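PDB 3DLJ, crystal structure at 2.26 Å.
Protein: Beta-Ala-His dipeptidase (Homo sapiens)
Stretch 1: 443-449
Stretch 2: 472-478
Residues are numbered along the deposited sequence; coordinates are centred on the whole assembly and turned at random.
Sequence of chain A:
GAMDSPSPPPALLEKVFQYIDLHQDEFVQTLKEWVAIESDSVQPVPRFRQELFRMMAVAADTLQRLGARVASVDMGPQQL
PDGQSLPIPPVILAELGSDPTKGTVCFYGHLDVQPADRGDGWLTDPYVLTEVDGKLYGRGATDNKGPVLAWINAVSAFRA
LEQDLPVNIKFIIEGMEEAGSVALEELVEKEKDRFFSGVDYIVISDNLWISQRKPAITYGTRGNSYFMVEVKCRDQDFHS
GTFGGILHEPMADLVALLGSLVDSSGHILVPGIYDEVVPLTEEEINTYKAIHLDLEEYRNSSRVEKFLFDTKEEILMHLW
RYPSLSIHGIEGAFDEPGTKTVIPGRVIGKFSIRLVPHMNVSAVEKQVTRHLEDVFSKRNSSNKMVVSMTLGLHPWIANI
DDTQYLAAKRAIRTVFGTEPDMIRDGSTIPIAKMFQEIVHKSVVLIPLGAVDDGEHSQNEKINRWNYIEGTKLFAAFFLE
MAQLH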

# COMPACT_ATOMS: atom_id res chain seq x y z
N VAL A 443 -10.67 4.12 -11.59
CA VAL A 443 -10.15 3.15 -10.61
C VAL A 443 -11.06 3.09 -9.37
O VAL A 443 -11.41 4.14 -8.80
CB VAL A 443 -8.65 3.44 -10.23
CG1 VAL A 443 -8.29 2.87 -8.87
CG2 VAL A 443 -7.70 2.83 -11.25
N VAL A 444 -11.48 1.88 -8.99
CA VAL A 444 -12.25 1.69 -7.76
C VAL A 444 -11.43 0.92 -6.72
O VAL A 444 -10.90 -0.16 -7.00
CB VAL A 444 -13.62 0.99 -8.03
CG1 VAL A 444 -13.43 -0.30 -8.81
CG2 VAL A 444 -14.37 0.71 -6.72
N LEU A 445 -11.31 1.48 -5.53
CA LEU A 445 -10.59 0.80 -4.46
C LEU A 445 -11.52 0.02 -3.54
O LEU A 445 -12.30 0.60 -2.79
CB LEU A 445 -9.70 1.76 -3.65
CG LEU A 445 -8.76 2.70 -4.41
CD1 LEU A 445 -8.12 3.62 -3.41
CD2 LEU A 445 -7.71 1.94 -5.19
N ILE A 446 -11.42 -1.30 -3.60
CA ILE A 446 -12.22 -2.18 -2.76
C ILE A 446 -11.33 -2.84 -1.69
O ILE A 446 -10.68 -3.83 -1.95
CB ILE A 446 -12.98 -3.26 -3.59
CG1 ILE A 446 -13.67 -2.60 -4.80
CG2 ILE A 446 -13.98 -3.98 -2.71
CD1 ILE A 446 -14.40 -3.56 -5.75
N PRO A 447 -11.33 -2.27 -0.48
CA PRO A 447 -10.51 -2.80 0.60
C PRO A 447 -11.04 -4.15 1.07
O PRO A 447 -12.25 -4.29 1.23
CB PRO A 447 -10.62 -1.73 1.69
CG PRO A 447 -11.92 -0.99 1.41
CD PRO A 447 -12.14 -1.10 -0.07
N LEU A 448 -10.16 -5.14 1.25
CA LEU A 448 -10.52 -6.42 1.89
C LEU A 448 -9.95 -6.54 3.30
O LEU A 448 -10.45 -7.32 4.12
CB LEU A 448 -10.09 -7.64 1.06
CG LEU A 448 -10.79 -8.04 -0.24
CD1 LEU A 448 -10.62 -9.54 -0.51
CD2 LEU A 448 -12.23 -7.68 -0.17
N GLY A 449 -8.91 -5.75 3.59
CA GLY A 449 -8.24 -5.83 4.87
C GLY A 449 -8.95 -5.19 6.04
O GLY A 449 -9.72 -4.25 5.88
N LYS A 472 -16.49 -13.68 -2.03
CA LYS A 472 -17.90 -13.50 -2.37
C LYS A 472 -18.25 -12.10 -2.86
O LYS A 472 -19.07 -11.94 -3.79
CB LYS A 472 -18.78 -13.84 -1.17
CG LYS A 472 -18.79 -15.29 -0.85
CD LYS A 472 -19.02 -15.48 0.62
CE LYS A 472 -19.20 -16.93 0.96
NZ LYS A 472 -20.00 -16.98 2.18
N LEU A 473 -17.62 -11.10 -2.24
CA LEU A 473 -17.78 -9.71 -2.63
C LEU A 473 -17.36 -9.53 -4.09
O LEU A 473 -18.08 -8.90 -4.88
CB LEU A 473 -16.93 -8.79 -1.73
CG LEU A 473 -16.88 -7.30 -2.09
CD1 LEU A 473 -18.26 -6.76 -1.98
CD2 LEU A 473 -15.96 -6.54 -1.16
N PHE A 474 -16.20 -10.07 -4.43
CA PHE A 474 -15.74 -10.00 -5.80
C PHE A 474 -16.70 -10.73 -6.77
O PHE A 474 -16.96 -10.25 -7.88
CB PHE A 474 -14.29 -10.52 -5.91
CG PHE A 474 -13.25 -9.59 -5.32
CD1 PHE A 474 -13.44 -8.20 -5.31
CD2 PHE A 474 -12.04 -10.10 -4.82
CE1 PHE A 474 -12.45 -7.33 -4.78
CE2 PHE A 474 -11.02 -9.24 -4.29
CZ PHE A 474 -11.23 -7.86 -4.27
N ALA A 475 -17.19 -11.90 -6.37
CA ALA A 475 -18.21 -12.64 -7.16
C ALA A 475 -19.48 -11.79 -7.46
O ALA A 475 -19.90 -11.65 -8.63
CB ALA A 475 -18.57 -13.95 -6.46
N ALA A 476 -20.07 -11.22 -6.42
CA ALA A 476 -21.22 -10.31 -6.57
C ALA A 476 -20.91 -9.12 -7.51
O ALA A 476 -21.77 -8.69 -8.30
CB ALA A 476 -21.69 -9.82 -5.20
N PHE A 477 -19.69 -8.61 -7.40
CA PHE A 477 -19.23 -7.42 -8.10
C PHE A 477 -19.15 -7.66 -9.61
O PHE A 477 -19.57 -6.79 -10.40
CB PHE A 477 -17.88 -6.97 -7.51
CG PHE A 477 -17.30 -5.75 -8.17
CD1 PHE A 477 -17.88 -4.49 -7.99
CD2 PHE A 477 -16.15 -5.86 -8.95
CE1 PHE A 477 -17.31 -3.35 -8.58
CE2 PHE A 477 -15.59 -4.72 -9.54
CZ PHE A 477 -16.18 -3.47 -9.36
N PHE A 478 -18.63 -8.83 -10.01
CA PHE A 478 -18.63 -9.22 -11.43
C PHE A 478 -20.01 -8.99 -12.04
O PHE A 478 -20.14 -8.43 -13.14
CB PHE A 478 -18.25 -10.70 -11.64
CG PHE A 478 -16.88 -11.07 -11.16
CD1 PHE A 478 -16.56 -12.41 -10.91
CD2 PHE A 478 -15.91 -10.11 -10.94
CE1 PHE A 478 -15.31 -12.78 -10.46
CE2 PHE A 478 -14.65 -10.47 -10.48
CZ PHE A 478 -14.35 -11.81 -10.24

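The most distinctive feature of this contact is a CH-pi interaction: the methyl carbon CD1 of I446 sits 4.0 Å from the centroid of the F477 ring and only 8° off the ring normal, almost squarely over one face. Aliphatic C-H groups carry slight positive charge and the pi cloud slight negative, adding a modest electrostatic term to dispersion. The m,t conformation of I446 extends CD1 to the ring; I446 CG2 lies 3.6 Å from L473 CD2, and I446 CG2 and CD1 both come near F474 CE1, at 4.2 and 4.4 Å. A beta-branched isoleucine thus touches three helical residues at once.

Along the first stretch, V444, I446 and L448 all direct their CA-to-CB bonds toward the helix, whereas that of the intervening P447 points away. V444, short and compact, reaches the end of the F477 ring, with CG1 4.2 Å from CZ. Both methyls of the longer L448 meet the F474 ring, CD1 at 3.8 Å from CE2 and CD2 at 4.2 Å from CZ, and L448 CD2 also lies 4.0 Å from L473 CD2.

L473, its CA-to-CB bond toward the first stretch, brings one methyl of its branched end against both I446 and L448. F474 leaves its backbone sideways, yet its long, flat ring brings its end nearer. No hydrogen bond crosses the interface; its contacts join apolar side chains.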